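Local structure of putative alpha-L-fucosidase (Bacteroides thetaiotaomicron, 3EYP) at residues G42-L54 / Y88-N100. The protein probably hydrolyses alpha-L-fucosidic linkages, as a putative alpha-L-fucosidase of glycosyl hydrolase family 29. Numbering follows the deposited sequence.
Sequences GKASTAIFNPTAL and YTDYSVKNAAWKN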
# COMPACT_ATOMS: atom_id res chain seq x y z
N GLY A 42 19.62 -13.10 16.29
CA GLY A 42 20.87 -12.37 16.23
C GLY A 42 22.10 -13.26 16.50
O GLY A 42 23.26 -12.78 16.54
N LYS A 43 21.84 -14.54 16.73
CA LYS A 43 22.90 -15.49 17.06
C LYS A 43 23.33 -16.39 15.95
O LYS A 43 24.28 -17.18 16.06
CB LYS A 43 22.50 -16.35 18.27
CG LYS A 43 22.43 -15.56 19.60
CD LYS A 43 21.78 -16.38 20.71
CE LYS A 43 21.69 -15.62 22.00
NZ LYS A 43 21.23 -16.51 23.13
N ALA A 44 22.63 -16.34 14.84
CA ALA A 44 23.02 -17.15 13.72
C ALA A 44 24.39 -16.69 13.22
O ALA A 44 24.66 -15.48 13.14
CB ALA A 44 22.00 -17.10 12.57
N SER A 45 25.19 -17.67 12.82
CA SER A 45 26.49 -17.40 12.18
C SER A 45 26.31 -16.76 10.81
O SER A 45 25.61 -17.27 9.93
CB SER A 45 27.36 -18.69 12.06
OG SER A 45 28.62 -18.44 11.40
N THR A 46 27.00 -15.66 10.62
CA THR A 46 26.95 -15.02 9.30
C THR A 46 27.33 -15.93 8.16
O THR A 46 26.85 -15.72 7.02
CB THR A 46 27.87 -13.79 9.19
OG1 THR A 46 29.21 -14.17 9.46
CG2 THR A 46 27.42 -12.69 10.16
N ALA A 47 28.19 -16.91 8.47
CA ALA A 47 28.66 -17.87 7.47
C ALA A 47 27.52 -18.54 6.68
O ALA A 47 27.67 -18.91 5.51
CB ALA A 47 29.51 -18.99 8.11
N ILE A 48 26.40 -18.78 7.37
CA ILE A 48 25.28 -19.53 6.75
C ILE A 48 24.60 -18.81 5.61
O ILE A 48 23.85 -19.42 4.85
CB ILE A 48 24.19 -20.01 7.78
CG1 ILE A 48 23.30 -18.84 8.25
CG2 ILE A 48 24.81 -20.68 9.00
CD1 ILE A 48 22.05 -19.34 9.14
N PHE A 49 24.84 -17.51 5.47
CA PHE A 49 24.18 -16.75 4.43
C PHE A 49 24.91 -17.00 3.13
O PHE A 49 26.03 -16.60 2.91
CB PHE A 49 24.10 -15.24 4.74
CG PHE A 49 23.39 -14.44 3.68
CD1 PHE A 49 22.01 -14.31 3.70
CD2 PHE A 49 24.08 -13.86 2.62
CE1 PHE A 49 21.31 -13.57 2.76
CE2 PHE A 49 23.37 -13.13 1.64
CZ PHE A 49 21.99 -12.96 1.73
N ASN A 50 24.21 -17.67 2.24
CA ASN A 50 24.81 -18.19 1.07
C ASN A 50 23.85 -18.53 -0.07
O ASN A 50 23.76 -19.70 -0.46
CB ASN A 50 25.57 -19.47 1.46
CG ASN A 50 26.58 -19.84 0.44
OD1 ASN A 50 27.05 -19.00 -0.32
ND2 ASN A 50 26.92 -21.11 0.41
N PRO A 51 23.19 -17.53 -0.65
CA PRO A 51 22.32 -17.81 -1.81
C PRO A 51 23.10 -18.27 -3.00
O PRO A 51 24.20 -17.84 -3.20
CB PRO A 51 21.66 -16.48 -2.09
CG PRO A 51 22.58 -15.44 -1.45
CD PRO A 51 23.14 -16.11 -0.25
N THR A 52 22.52 -19.18 -3.76
CA THR A 52 23.30 -19.94 -4.75
C THR A 52 23.05 -19.53 -6.17
O THR A 52 23.85 -19.84 -7.05
CB THR A 52 23.15 -21.42 -4.56
OG1 THR A 52 21.76 -21.81 -4.55
CG2 THR A 52 23.88 -21.82 -3.21
N ALA A 53 22.01 -18.76 -6.39
CA ALA A 53 21.68 -18.33 -7.73
C ALA A 53 20.93 -17.01 -7.72
O ALA A 53 19.97 -16.83 -8.46
CB ALA A 53 20.84 -19.40 -8.47
N LEU A 54 21.41 -16.11 -6.87
CA LEU A 54 20.71 -14.84 -6.58
C LEU A 54 20.64 -13.97 -7.83
O LEU A 54 21.63 -13.78 -8.56
CB LEU A 54 21.40 -14.07 -5.45
CG LEU A 54 20.89 -12.65 -5.21
CD1 LEU A 54 19.62 -12.74 -4.30
CD2 LEU A 54 21.91 -11.69 -4.57
N TYR A 88 29.86 -0.31 9.67
CA TYR A 88 29.55 -0.10 11.07
C TYR A 88 29.22 -1.33 11.90
O TYR A 88 28.92 -1.23 13.08
CB TYR A 88 28.44 0.96 11.22
CG TYR A 88 28.92 2.31 10.70
CD1 TYR A 88 29.73 3.12 11.45
CD2 TYR A 88 28.64 2.70 9.40
CE1 TYR A 88 30.22 4.32 10.93
CE2 TYR A 88 29.12 3.87 8.87
CZ TYR A 88 29.91 4.68 9.64
OH TYR A 88 30.37 5.87 9.10
N THR A 89 29.35 -2.46 11.27
CA THR A 89 29.16 -3.82 11.85
C THR A 89 29.88 -4.87 11.03
O THR A 89 30.23 -4.66 9.85
CB THR A 89 27.63 -4.24 11.90
OG1 THR A 89 27.43 -5.45 12.65
CG2 THR A 89 27.02 -4.37 10.49
N ASP A 90 30.08 -6.01 11.68
CA ASP A 90 30.52 -7.23 11.01
C ASP A 90 29.39 -8.25 10.78
O ASP A 90 29.59 -9.27 10.12
CB ASP A 90 31.66 -7.89 11.77
CG ASP A 90 33.00 -7.22 11.51
OD1 ASP A 90 33.44 -7.24 10.34
OD2 ASP A 90 33.57 -6.66 12.46
N TYR A 91 28.24 -7.98 11.41
CA TYR A 91 27.07 -8.89 11.31
C TYR A 91 26.34 -8.61 9.99
O TYR A 91 25.25 -8.03 9.92
CB TYR A 91 26.17 -8.77 12.57
CG TYR A 91 25.35 -10.01 12.79
CD1 TYR A 91 25.95 -11.26 12.90
CD2 TYR A 91 23.95 -9.95 12.85
CE1 TYR A 91 25.19 -12.38 13.08
CE2 TYR A 91 23.19 -11.06 13.02
CZ TYR A 91 23.79 -12.28 13.11
OH TYR A 91 23.01 -13.40 13.28
N SER A 92 27.01 -9.00 8.92
CA SER A 92 26.60 -8.71 7.55
C SER A 92 27.13 -9.66 6.52
O SER A 92 27.92 -10.57 6.80
CB SER A 92 27.04 -7.29 7.13
OG SER A 92 28.39 -7.30 6.76
N VAL A 93 26.77 -9.32 5.29
CA VAL A 93 27.24 -10.01 4.10
C VAL A 93 28.77 -10.04 4.00
O VAL A 93 29.34 -10.96 3.45
CB VAL A 93 26.63 -9.49 2.76
CG1 VAL A 93 25.22 -10.05 2.64
CG2 VAL A 93 26.68 -7.91 2.62
N LYS A 94 29.39 -9.06 4.62
CA LYS A 94 30.88 -8.93 4.67
C LYS A 94 31.51 -10.22 5.17
O LYS A 94 32.65 -10.56 4.83
CB LYS A 94 31.34 -7.79 5.62
CG LYS A 94 32.30 -6.84 4.94
CD LYS A 94 33.13 -5.90 5.85
CE LYS A 94 32.71 -5.72 7.31
NZ LYS A 94 32.85 -4.28 7.85
N ASN A 95 30.73 -10.95 5.97
CA ASN A 95 31.19 -12.16 6.68
C ASN A 95 30.40 -13.43 6.40
O ASN A 95 30.47 -14.40 7.11
CB ASN A 95 31.32 -11.88 8.16
CG ASN A 95 32.51 -10.98 8.47
OD1 ASN A 95 33.65 -11.28 8.09
ND2 ASN A 95 32.25 -9.86 9.12
N ALA A 96 29.69 -13.35 5.30
CA ALA A 96 28.94 -14.44 4.69
C ALA A 96 29.85 -15.34 3.86
O ALA A 96 30.95 -14.96 3.44
CB ALA A 96 27.78 -13.90 3.82
N ALA A 97 29.37 -16.52 3.62
CA ALA A 97 30.04 -17.46 2.71
C ALA A 97 29.79 -16.97 1.29
O ALA A 97 30.64 -17.05 0.43
CB ALA A 97 29.57 -18.91 2.94
N TRP A 98 28.66 -16.31 1.10
CA TRP A 98 28.19 -15.84 -0.21
C TRP A 98 29.26 -14.95 -0.82
O TRP A 98 29.73 -14.00 -0.20
CB TRP A 98 26.90 -15.01 -0.07
CG TRP A 98 26.36 -14.46 -1.38
CD1 TRP A 98 26.03 -15.18 -2.49
CD2 TRP A 98 26.04 -13.10 -1.67
NE1 TRP A 98 25.55 -14.35 -3.46
CE2 TRP A 98 25.54 -13.07 -2.99
CE3 TRP A 98 26.12 -11.91 -0.95
CZ2 TRP A 98 25.12 -11.89 -3.59
CZ3 TRP A 98 25.74 -10.75 -1.55
CH2 TRP A 98 25.25 -10.74 -2.88
N LYS A 99 29.68 -15.29 -2.01
CA LYS A 99 30.66 -14.44 -2.72
C LYS A 99 31.94 -14.16 -1.92
O LYS A 99 32.60 -13.13 -2.10
CB LYS A 99 29.98 -13.14 -3.12
CG LYS A 99 29.14 -13.33 -4.40
CD LYS A 99 28.46 -12.10 -4.85
CE LYS A 99 27.65 -12.40 -6.08
NZ LYS A 99 27.44 -11.18 -6.94
N ASN A 100 32.27 -15.10 -1.06
CA ASN A 100 33.46 -15.02 -0.19
C ASN A 100 33.52 -13.71 0.59
O ASN A 100 34.57 -13.13 0.86
CB ASN A 100 34.74 -15.27 -1.03
CG ASN A 100 36.01 -15.44 -0.17
OD1 ASN A 100 37.06 -14.97 -0.56
ND2 ASN A 100 35.91 -16.08 1.00
O HOH W 1 20.34 -14.50 13.69
O HOH W 2 24.12 -16.37 -5.76
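Tyr91 meets Ala44 through its phenol: OH donates to Ala44 O at 2.7 Å, arriving on a lone pair in the carbonyl plane (C=O...OH 129°), while that oxygen lies in the plane of the ring at its edge. The chi1 of -156°, with CG roughly anti to the backbone N, carries the phenol across to the loop 42-54. Water 1 donates to the same hydroxyl and accepts from Ala44 N, so OH is engaged as both donor and acceptor; His130 stacks on the ring. A phenylalanine in place of Tyr91 would probably leave Ala44 O without its donor and take away the hydroxyl to which water 1 donates. The two branches of Thr46 serve different partners: CG2 touches Tyr91 CD1 at 3.4 Å, whereas OG1 donates to Asn95 O at 2.7 Å from well above the carbonyl plane (61° out of it). Both segments belong to loops of the TIM-barrel domain, one following strand 22-26 and the other strand 70-76, so the contact ties together the connections after two adjacent parallel strands. Further along, Trp98 N donates to Phe49 O at 3.2 Å. With CG anti to the backbone N, the indole lies between Pro51 CG, 3.7 Å from the five-membered-ring centroid in a CH-pi contact over one face, and Lys99 CD over the opposite face. Leu54 CD2 reaches Trp98 CZ2 at 3.4 Å, the side chains crossing near a right angle. Phe49 runs alongside Trp98 and presents its ring edge to Trp98 CE3, while Phe49 CE2 lies 3.7 Å from Val93 CG1; the rings of Phe28, Phe33 and Phe81 also meet the Phe49 ring, with inclined planes.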